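Local coordinates for flavin reductase domain protein (Arthrobacter sp., PDB 2QCK) that probably binds FMN and reduces flavin as a dimeric oxidoreductase, at residues Phe53-Ala58 with Pro65-Thr70; Val108-Asp113 with Trp117-Ile122; Gln83-Arg88 with Gly98-Leu103; Leu103-Val108 with Val138-Val143. All coordinates share one frame; numbering follows the deposited sequence. Where two conformers were deposited one is given.

Contact 1: residues Phe53-Ala58 with Pro65-Thr70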
# COMPACT_ATOMS: atom_id res chain seq x y z
N PHE A 53 4.87 2.24 -9.93
CA PHE A 53 4.45 2.04 -8.56
C PHE A 53 4.43 3.39 -7.88
O PHE A 53 4.98 4.34 -8.39
CB PHE A 53 5.35 1.05 -7.76
CG PHE A 53 6.78 1.48 -7.54
CD1 PHE A 53 7.76 1.16 -8.45
CD2 PHE A 53 7.16 2.11 -6.37
CE1 PHE A 53 9.07 1.51 -8.24
CE2 PHE A 53 8.48 2.49 -6.17
CZ PHE A 53 9.42 2.18 -7.10
N THR A 54 3.76 3.43 -6.74
CA THR A 54 3.65 4.63 -5.91
C THR A 54 4.06 4.31 -4.49
O THR A 54 3.96 3.18 -4.06
CB THR A 54 2.19 5.09 -5.90
OG1 THR A 54 1.36 4.00 -5.52
CG2 THR A 54 1.77 5.57 -7.25
N PHE A 55 4.54 5.33 -3.76
CA PHE A 55 4.62 5.27 -2.31
C PHE A 55 4.42 6.67 -1.74
O PHE A 55 4.46 7.68 -2.47
CB PHE A 55 5.97 4.65 -1.87
CG PHE A 55 7.17 5.46 -2.27
CD1 PHE A 55 7.70 5.35 -3.54
CD2 PHE A 55 7.77 6.37 -1.37
CE1 PHE A 55 8.82 6.08 -3.90
CE2 PHE A 55 8.86 7.11 -1.76
CZ PHE A 55 9.38 6.98 -3.02
N ASN A 56 4.20 6.73 -0.43
CA ASN A 56 4.07 7.97 0.28
C ASN A 56 5.23 8.15 1.26
O ASN A 56 5.79 7.16 1.79
CB ASN A 56 2.74 8.02 1.04
CG ASN A 56 1.52 7.84 0.13
OD1 ASN A 56 1.56 8.17 -1.06
ND2 ASN A 56 0.43 7.28 0.67
N MSE A 57 5.62 9.40 1.49
CA MSE A 57 6.61 9.68 2.51
C MSE A 57 6.44 11.05 3.08
O MSE A 57 5.77 11.89 2.49
CB MSE A 57 8.00 9.55 1.91
CG MSE A 57 8.34 10.62 0.92
SE MSE A 57 10.12 10.32 0.19
CE MSE A 57 11.29 10.48 1.73
N ALA A 58 7.13 11.26 4.21
CA ALA A 58 7.07 12.47 4.97
C ALA A 58 8.14 13.40 4.40
O ALA A 58 9.29 12.97 4.17
CB ALA A 58 7.39 12.17 6.44
N PRO A 65 15.00 15.24 0.85
CA PRO A 65 15.76 16.00 -0.09
C PRO A 65 16.36 15.14 -1.18
O PRO A 65 16.43 15.60 -2.31
CB PRO A 65 16.84 16.65 0.78
CG PRO A 65 16.19 16.78 2.10
CD PRO A 65 15.50 15.46 2.22
N ALA A 66 16.78 13.91 -0.87
CA ALA A 66 17.33 12.99 -1.89
C ALA A 66 16.26 12.69 -2.91
O ALA A 66 16.48 12.78 -4.13
CB ALA A 66 17.83 11.68 -1.26
N ILE A 67 15.06 12.41 -2.41
CA ILE A 67 13.91 12.10 -3.28
C ILE A 67 13.41 13.30 -4.11
O ILE A 67 13.04 13.16 -5.30
CB ILE A 67 12.77 11.47 -2.43
CG1 ILE A 67 13.22 10.12 -1.83
CG2 ILE A 67 11.52 11.22 -3.26
CD1 ILE A 67 13.29 8.95 -2.81
N ALA A 68 13.31 14.46 -3.47
CA ALA A 68 12.98 15.71 -4.12
C ALA A 68 13.92 16.10 -5.28
O ALA A 68 13.48 16.67 -6.28
CB ALA A 68 12.96 16.84 -3.09
N ASN A 69 15.20 15.78 -5.14
CA ASN A 69 16.22 16.23 -6.04
C ASN A 69 16.92 15.15 -6.84
O ASN A 69 17.86 15.44 -7.54
CB ASN A 69 17.24 17.02 -5.26
CG ASN A 69 16.64 18.23 -4.62
OD1 ASN A 69 16.66 18.40 -3.40
ND2 ASN A 69 16.03 19.05 -5.44
N THR A 70 16.40 13.93 -6.83
CA THR A 70 16.97 12.86 -7.61
C THR A 70 15.93 12.19 -8.45
O THR A 70 14.74 12.20 -8.10
CB THR A 70 17.67 11.85 -6.68
OG1 THR A 70 18.58 12.59 -5.85
CG2 THR A 70 18.49 10.82 -7.48
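Met57 and Ile67 meet where helix 64-69 packs against strand 51-58 of the barrel-like antiparallel sheet of the flavin reductase-like fold. Residue 57 is a selenomethionine, and its SE atom does most of the touching. It sits 3.7 Å from Ile67 CG1 and 3.8 Å from Ile67 CG2, so the heavy atom rests in the fork of the branched side chain, while the terminal CE adds a looser approach to CG1. The two side chains are set at an oblique angle to each other. Met57 is carried there by its first torsion, which places CG between the backbone N and the carbonyl carbon (chi1 69°); the chain then runs extended to SE and bends at chi3 (-63°). Phe55, two residues earlier on the strand, adds a slighter contact: Ile67 CD1 lies at the edge of its ring, near the ring plane, 4.4 Å from Phe55 CZ. Ile67 thus faces the selenium through its branch point and an aromatic edge through its tip, all three residues being buried. Just beyond the helix, Thr70 OG1 donates a hydrogen bond back to Ala66 O, 2.7 Å away. Phe38 of strand 34-40 touches Phe55, Met57 and Ile67 alike, strand 131-143 pairs with strand 51-58, and Ala66 and Thr70 rest on Val29 of strand 22-31.

Contact 2: residues Val108-Asp113 with Trp117-Ile122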
# COMPACT_ATOMS: atom_id res chain seq x y z
N VAL A 108 22.16 3.61 -8.52
CA VAL A 108 21.19 3.37 -7.47
C VAL A 108 21.80 2.38 -6.47
O VAL A 108 22.46 1.39 -6.88
CB VAL A 108 19.87 2.82 -8.05
CG1 VAL A 108 18.86 2.44 -6.91
CG2 VAL A 108 19.24 3.83 -9.01
N PRO A 109 21.63 2.63 -5.15
CA PRO A 109 22.10 1.64 -4.19
C PRO A 109 21.18 0.42 -4.16
O PRO A 109 19.96 0.53 -3.92
CB PRO A 109 22.05 2.39 -2.86
CG PRO A 109 21.83 3.82 -3.20
CD PRO A 109 21.05 3.79 -4.46
N ILE A 110 21.78 -0.73 -4.44
CA ILE A 110 21.12 -2.02 -4.46
C ILE A 110 21.53 -2.85 -3.22
O ILE A 110 22.72 -3.14 -2.99
CB ILE A 110 21.35 -2.80 -5.80
CG1 ILE A 110 20.87 -1.96 -7.00
CG2 ILE A 110 20.57 -4.14 -5.77
CD1 ILE A 110 19.35 -1.73 -7.04
N LEU A 111 20.51 -3.22 -2.45
CA LEU A 111 20.66 -4.02 -1.26
C LEU A 111 20.70 -5.47 -1.64
O LEU A 111 19.85 -5.94 -2.39
CB LEU A 111 19.47 -3.81 -0.32
CG LEU A 111 19.09 -2.39 0.07
CD1 LEU A 111 17.89 -2.44 1.05
CD2 LEU A 111 20.30 -1.67 0.63
N LYS A 112 21.68 -6.17 -1.08
CA LYS A 112 21.90 -7.60 -1.29
C LYS A 112 20.86 -8.47 -0.63
O LYS A 112 20.26 -8.07 0.38
CB LYS A 112 23.25 -7.98 -0.70
CG LYS A 112 24.43 -7.19 -1.25
CD LYS A 112 25.72 -7.56 -0.53
CE LYS A 112 26.93 -6.99 -1.26
NZ LYS A 112 28.20 -7.00 -0.45
N ASP A 113 20.65 -9.65 -1.18
CA ASP A 113 19.94 -10.73 -0.49
C ASP A 113 18.48 -10.45 -0.22
O ASP A 113 17.95 -10.92 0.76
CB ASP A 113 20.61 -11.07 0.85
CG ASP A 113 22.01 -11.63 0.71
OD1 ASP A 113 22.23 -12.46 -0.19
OD2 ASP A 113 22.87 -11.23 1.52
N TRP A 117 14.44 -6.62 -6.56
CA TRP A 117 14.35 -5.16 -6.66
C TRP A 117 13.93 -4.67 -8.04
O TRP A 117 14.04 -5.39 -9.05
CB TRP A 117 15.69 -4.53 -6.28
CG TRP A 117 16.86 -5.08 -7.04
CD1 TRP A 117 17.70 -6.06 -6.63
CD2 TRP A 117 17.32 -4.67 -8.32
NE1 TRP A 117 18.66 -6.31 -7.59
CE2 TRP A 117 18.45 -5.46 -8.64
CE3 TRP A 117 16.90 -3.71 -9.24
CZ2 TRP A 117 19.14 -5.32 -9.82
CZ3 TRP A 117 17.57 -3.59 -10.42
CH2 TRP A 117 18.70 -4.38 -10.70
N LEU A 118 13.49 -3.41 -8.06
CA LEU A 118 13.19 -2.70 -9.29
C LEU A 118 13.87 -1.34 -9.22
O LEU A 118 14.00 -0.77 -8.13
CB LEU A 118 11.67 -2.49 -9.41
CG LEU A 118 10.76 -3.72 -9.34
CD1 LEU A 118 9.31 -3.33 -9.43
CD2 LEU A 118 11.12 -4.68 -10.45
N ILE A 119 14.31 -0.84 -10.38
CA ILE A 119 14.84 0.52 -10.49
C ILE A 119 13.85 1.36 -11.31
O ILE A 119 13.32 0.92 -12.34
CB ILE A 119 16.29 0.56 -11.09
CG1 ILE A 119 17.29 0.05 -10.04
CG2 ILE A 119 16.71 1.98 -11.53
CD1 ILE A 119 18.71 -0.03 -10.49
N GLY A 120 13.59 2.57 -10.84
CA GLY A 120 12.63 3.43 -11.50
C GLY A 120 13.12 4.85 -11.61
O GLY A 120 14.11 5.24 -10.96
N LYS A 121 12.45 5.60 -12.48
CA LYS A 121 12.60 7.04 -12.59
C LYS A 121 11.40 7.65 -11.94
O LYS A 121 10.26 7.37 -12.31
CB LYS A 121 12.66 7.47 -14.06
CG LYS A 121 13.87 6.96 -14.82
N ILE A 122 11.66 8.52 -10.97
CA ILE A 122 10.57 9.32 -10.40
C ILE A 122 10.01 10.26 -11.45
O ILE A 122 10.76 11.06 -12.04
CB ILE A 122 11.02 10.17 -9.22
CG1 ILE A 122 11.48 9.27 -8.07
CG2 ILE A 122 9.84 11.05 -8.69
CD1 ILE A 122 12.11 10.07 -6.89
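Ile110 lies across the indole of Trp117, the central feature of a contact between two successive strands of the flavin reductase-like fold: the short strand 109-111 packs over strand 116-127 of the main antiparallel sheet. No hydrogen bond joins the two segments, and the fit is one of shape. The bump is the pair of methyls CG2 and CD1, one from each branch of Ile110. CG2 stands over the five-membered ring, 3.6 Å from the centroid and 20° off the ring normal, a CH-pi contact. CD1 reaches farther over the same face, 3.8 Å from Trp117 CE3 on the six-membered ring, so that the two methyl groups span both rings. The isoleucine and tryptophan side chains cross at about a right angle. Trp117 has CG between its backbone N and carbonyl carbon (chi1 53°), which turns the indole up beneath the isoleucine. The second fit lies two residues away on each segment, with Val108 just ahead of its strand. Ile119 points its CD1 into the notch between Val108 and Ile110, 3.9 Å from Val108 CB and equally far from Ile110 CD1, while Val108 and Ile119 meet tip to tip. Thr28 of strand 22-31 also touches Val108. Alongside the CD1 contacts, the branch methyls make a further one, Val108 CG2 lying 4.0 Å from Ile119 CG2.

Contact 3: residues Gln83-Arg88 with Gly98-Leu103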
# COMPACT_ATOMS: atom_id res chain seq x y z
N GLN A 83 14.38 -9.23 7.90
CA GLN A 83 13.79 -8.41 8.94
C GLN A 83 14.83 -7.46 9.53
O GLN A 83 14.49 -6.33 9.83
CB GLN A 83 13.13 -9.24 10.02
CG GLN A 83 12.43 -8.39 11.04
CD GLN A 83 13.40 -7.74 12.01
OE1 GLN A 83 14.48 -8.26 12.27
NE2 GLN A 83 13.01 -6.60 12.56
N GLU A 84 16.07 -7.89 9.64
CA GLU A 84 17.10 -7.06 10.25
C GLU A 84 17.38 -5.83 9.38
O GLU A 84 17.66 -4.75 9.89
CB GLU A 84 18.37 -7.91 10.49
CG GLU A 84 19.55 -7.11 10.95
CD GLU A 84 20.71 -7.94 11.50
OE1 GLU A 84 20.47 -9.03 12.08
OE2 GLU A 84 21.87 -7.45 11.39
N LEU A 85 17.28 -6.01 8.08
CA LEU A 85 17.52 -4.96 7.13
C LEU A 85 16.38 -3.96 7.16
O LEU A 85 16.63 -2.73 7.20
CB LEU A 85 17.67 -5.58 5.74
CG LEU A 85 18.19 -4.76 4.58
CD1 LEU A 85 19.70 -4.47 4.68
CD2 LEU A 85 17.78 -5.57 3.32
N ALA A 86 15.15 -4.48 7.22
CA ALA A 86 13.96 -3.65 7.47
C ALA A 86 14.10 -2.75 8.71
O ALA A 86 13.85 -1.56 8.63
CB ALA A 86 12.66 -4.47 7.56
N ASP A 87 14.51 -3.31 9.83
CA ASP A 87 14.69 -2.55 11.05
C ASP A 87 15.82 -1.50 10.94
O ASP A 87 15.65 -0.36 11.40
CB ASP A 87 14.94 -3.54 12.18
CG ASP A 87 14.79 -2.93 13.54
OD1 ASP A 87 13.66 -2.54 13.93
OD2 ASP A 87 15.80 -2.88 14.26
N ARG A 88 16.96 -1.91 10.37
CA ARG A 88 18.08 -1.01 9.98
C ARG A 88 17.59 0.25 9.29
O ARG A 88 18.00 1.36 9.61
CB ARG A 88 19.01 -1.70 8.97
CG ARG A 88 20.39 -2.08 9.47
CD ARG A 88 21.11 -2.94 8.40
NE ARG A 88 21.95 -3.98 8.98
CZ ARG A 88 22.23 -5.16 8.42
NH1 ARG A 88 21.74 -5.50 7.24
NH2 ARG A 88 22.99 -6.01 9.07
N GLY A 98 28.21 -1.05 6.69
CA GLY A 98 28.21 -2.51 6.51
C GLY A 98 28.34 -2.87 5.04
O GLY A 98 28.21 -2.01 4.18
N ASP A 99 28.55 -4.14 4.73
CA ASP A 99 28.75 -4.61 3.36
C ASP A 99 27.48 -5.16 2.70
O ASP A 99 27.55 -5.99 1.80
CB ASP A 99 29.89 -5.65 3.31
CG ASP A 99 29.54 -6.95 4.02
OD1 ASP A 99 28.54 -6.98 4.76
OD2 ASP A 99 30.26 -7.94 3.82
N HIS A 100 26.33 -4.65 3.10
CA HIS A 100 25.03 -5.17 2.64
C HIS A 100 24.39 -4.52 1.40
O HIS A 100 23.19 -4.67 1.15
CB HIS A 100 24.04 -5.07 3.78
CG HIS A 100 23.82 -3.68 4.27
ND1 HIS A 100 24.69 -3.05 5.13
CD2 HIS A 100 22.80 -2.81 4.06
CE1 HIS A 100 24.23 -1.85 5.43
NE2 HIS A 100 23.08 -1.68 4.80
N TRP A 101 25.18 -3.81 0.61
CA TRP A 101 24.67 -3.12 -0.55
C TRP A 101 25.80 -2.81 -1.51
O TRP A 101 26.96 -2.85 -1.15
CB TRP A 101 24.00 -1.79 -0.13
CG TRP A 101 24.97 -0.85 0.46
CD1 TRP A 101 25.49 -0.88 1.73
CD2 TRP A 101 25.61 0.24 -0.21
NE1 TRP A 101 26.39 0.12 1.89
CE2 TRP A 101 26.49 0.83 0.72
CE3 TRP A 101 25.52 0.79 -1.50
CZ2 TRP A 101 27.27 1.95 0.41
CZ3 TRP A 101 26.30 1.88 -1.81
CH2 TRP A 101 27.17 2.45 -0.86
N GLU A 102 25.44 -2.48 -2.73
CA GLU A 102 26.37 -1.89 -3.65
C GLU A 102 25.64 -1.10 -4.72
O GLU A 102 24.44 -1.26 -4.90
CB GLU A 102 27.20 -2.97 -4.30
CG GLU A 102 26.36 -3.88 -5.19
CD GLU A 102 27.03 -5.22 -5.40
OE1 GLU A 102 28.29 -5.23 -5.61
OE2 GLU A 102 26.31 -6.25 -5.35
N LEU A 103 26.37 -0.23 -5.39
CA LEU A 103 25.81 0.62 -6.43
C LEU A 103 25.49 -0.23 -7.64
O LEU A 103 26.36 -0.96 -8.14
CB LEU A 103 26.83 1.70 -6.85
CG LEU A 103 27.06 2.83 -5.84
CD1 LEU A 103 28.02 3.81 -6.43
CD2 LEU A 103 25.76 3.52 -5.37
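Leu85 and His100 bring helix 83-88 up to the chain that leads into strand 101-103, with their CA atoms 8.8 Å apart. The helix is regular, with backbone hydrogen bonds from Asp87 N to Gln83 O and from Arg88 N to Glu84 O, whereas Gly98, Asp99 and His100 form a turn before the strand begins. Leu85 and Arg88, one helical turn apart, both point toward the histidine. The leucine, its CG anti to the backbone N (chi1 -169°), sets CD1 3.6 Å from His100 CD2, approaching the imidazole obliquely. Arg88 has two conformers; in the one described here, which makes its details less certain, NH1 lies over one ring face, 4.1 Å from His100 CG and offset toward the rim. In that conformer the two side chains slide past each other in opposite directions, with guanidinium and ring planes 27° apart. Trp101 CD1 covers the opposite imidazole face, over its centre. Each partner is held from its own side: Glu84 OE2 forms a salt bridge with Arg88 NH2 at 3.0 Å, again in this conformer, and His100 NE2 is hydrogen-bonded to Arg95 O. No hydrogen bond crosses between the segments, which meet by packing alone. Glu84 probably offsets part of the guanidinium charge, and a neutral imidazole would be the easier neighbour for Arg88.

Contact 4: residues Leu103-Val108 with Val138-Val143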
# COMPACT_ATOMS: atom_id res chain seq x y z
N LEU A 103 26.37 -0.23 -5.39
CA LEU A 103 25.81 0.62 -6.43
C LEU A 103 25.49 -0.23 -7.64
O LEU A 103 26.36 -0.96 -8.14
CB LEU A 103 26.83 1.70 -6.85
CG LEU A 103 27.06 2.83 -5.84
CD1 LEU A 103 28.02 3.81 -6.43
CD2 LEU A 103 25.76 3.52 -5.37
N GLY A 104 24.27 -0.11 -8.12
CA GLY A 104 23.84 -0.77 -9.34
C GLY A 104 23.60 0.21 -10.47
O GLY A 104 24.11 1.34 -10.45
N PRO A 105 22.76 -0.19 -11.44
CA PRO A 105 22.32 0.65 -12.56
C PRO A 105 21.95 2.06 -12.12
O PRO A 105 21.34 2.22 -11.07
CB PRO A 105 21.06 -0.06 -13.05
CG PRO A 105 21.36 -1.49 -12.79
CD PRO A 105 22.12 -1.51 -11.48
N TYR A 106 22.35 3.04 -12.92
CA TYR A 106 22.15 4.45 -12.64
C TYR A 106 22.71 4.88 -11.28
O TYR A 106 22.29 5.90 -10.72
CB TYR A 106 20.67 4.80 -12.73
CG TYR A 106 19.98 4.27 -13.97
CD1 TYR A 106 19.93 5.02 -15.14
CD2 TYR A 106 19.39 3.03 -13.98
CE1 TYR A 106 19.29 4.55 -16.27
CE2 TYR A 106 18.74 2.55 -15.10
CZ TYR A 106 18.70 3.31 -16.25
OH TYR A 106 18.07 2.81 -17.37
N GLU A 107 23.66 4.10 -10.75
CA GLU A 107 24.28 4.38 -9.45
C GLU A 107 23.26 4.31 -8.30
O GLU A 107 23.46 4.92 -7.26
CB GLU A 107 24.92 5.77 -9.45
CG GLU A 107 25.90 5.98 -10.59
CD GLU A 107 27.30 5.60 -10.18
OE1 GLU A 107 27.92 6.40 -9.45
OE2 GLU A 107 27.75 4.51 -10.58
N VAL A 108 22.16 3.61 -8.52
CA VAL A 108 21.19 3.37 -7.47
C VAL A 108 21.80 2.38 -6.47
O VAL A 108 22.46 1.39 -6.88
CB VAL A 108 19.87 2.82 -8.05
CG1 VAL A 108 18.86 2.44 -6.91
CG2 VAL A 108 19.24 3.83 -9.01
N VAL A 138 9.11 2.19 -13.78
CA VAL A 138 10.11 1.17 -13.57
C VAL A 138 10.87 1.00 -14.87
O VAL A 138 10.27 0.91 -15.91
CB VAL A 138 9.45 -0.16 -13.13
CG1 VAL A 138 10.43 -1.31 -13.10
CG2 VAL A 138 8.83 0.01 -11.77
N VAL A 139 12.19 1.02 -14.80
CA VAL A 139 13.05 0.88 -15.98
C VAL A 139 13.94 -0.36 -15.94
O VAL A 139 14.52 -0.76 -16.97
CB VAL A 139 13.91 2.13 -16.23
CG1 VAL A 139 13.03 3.32 -16.56
CG2 VAL A 139 14.84 2.44 -15.02
N GLU A 140 14.05 -1.00 -14.79
CA GLU A 140 14.95 -2.15 -14.65
C GLU A 140 14.54 -2.93 -13.42
O GLU A 140 13.85 -2.41 -12.55
CB GLU A 140 16.42 -1.65 -14.54
CG GLU A 140 17.49 -2.73 -14.65
CD GLU A 140 17.39 -3.47 -15.96
OE1 GLU A 140 17.93 -2.94 -16.96
OE2 GLU A 140 16.74 -4.56 -15.99
N GLY A 141 14.96 -4.19 -13.34
CA GLY A 141 14.69 -4.98 -12.14
C GLY A 141 15.25 -6.38 -12.20
O GLY A 141 15.79 -6.78 -13.22
N GLN A 142 15.11 -7.11 -11.11
CA GLN A 142 15.71 -8.42 -10.97
C GLN A 142 15.04 -9.13 -9.81
O GLN A 142 14.91 -8.59 -8.71
CB GLN A 142 17.19 -8.27 -10.71
CG GLN A 142 17.98 -9.52 -10.99
CD GLN A 142 19.44 -9.36 -10.60
OE1 GLN A 142 19.77 -9.04 -9.44
NE2 GLN A 142 20.32 -9.57 -11.56
N VAL A 143 14.56 -10.33 -10.08
CA VAL A 143 13.99 -11.18 -9.05
C VAL A 143 15.11 -11.75 -8.18
O VAL A 143 16.15 -12.15 -8.70
CB VAL A 143 13.20 -12.31 -9.68
CG1 VAL A 143 12.41 -13.00 -8.63
CG2 VAL A 143 12.23 -11.73 -10.71
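A classic beta bulge in strand 131-143, with Val139 and Glu140 both facing Ile119 of the adjacent strand, receives the loop that connects strands 101-103 and 109-111. Tyr106 makes the main contact from the loop. Its ring presents CE2 to Val139 CG2 at 3.9 Å, and the same methyl group lies 4.0 Å from the phenolic Tyr106 OH, so the outer corner of the ring is what touches. The two side chains pass at a slant. Val139 offers this methyl because CG2 sits between the backbone N and the carbonyl carbon, while its CG1 lies anti to the carbonyl carbon (chi1 -65°). Beside it, Pro105 comes near Glu140, a looser approach with 4.5 Å between Pro105 CG and Glu140 CG. The carboxylate is occupied by its own strand: Gly141 N donates to Glu140 OE2 at 3.2 Å, meeting the oxygen on its anti side and 22° out of the carboxylate plane. The loop is also tied to itself, Gly104 N bonding to Val108 O at 2.7 Å and Val108 N to Pro105 O at 3.0 Å, which closes it into a compact turn. Across the fold, Pro105 and Tyr106 both touch Ile119 of strand 116-127, the tyrosine ring stacks with His72 of strand 72-77, and Val138 leans on Pro51 and Phe53 of strand 51-58.

In the fold
From the N terminus, contact 1 comes first, closing the short connection between strand 51-58 and helix 64-69. Contact 3 follows in series, drawing helix 83-88 to the approach of strand 101-103. It shares Leu103 with contact 4, whose loop spans the longest run of chain, to strand 131-143. Within that span lies contact 2, joining 108-113 to 117-122; it shares Val108 with contact 4, and their centres are 5 Å apart. Contacts 2 and 3 also meet through paired strands 101-103 and 109-111. Contact 1 touches contact 2 through Ile122, and contact 4 where strands 51-58 and 131-143 lie side by side, so that helix 64-69 and strand pair 101-103/109-111 both pack on the main sheet.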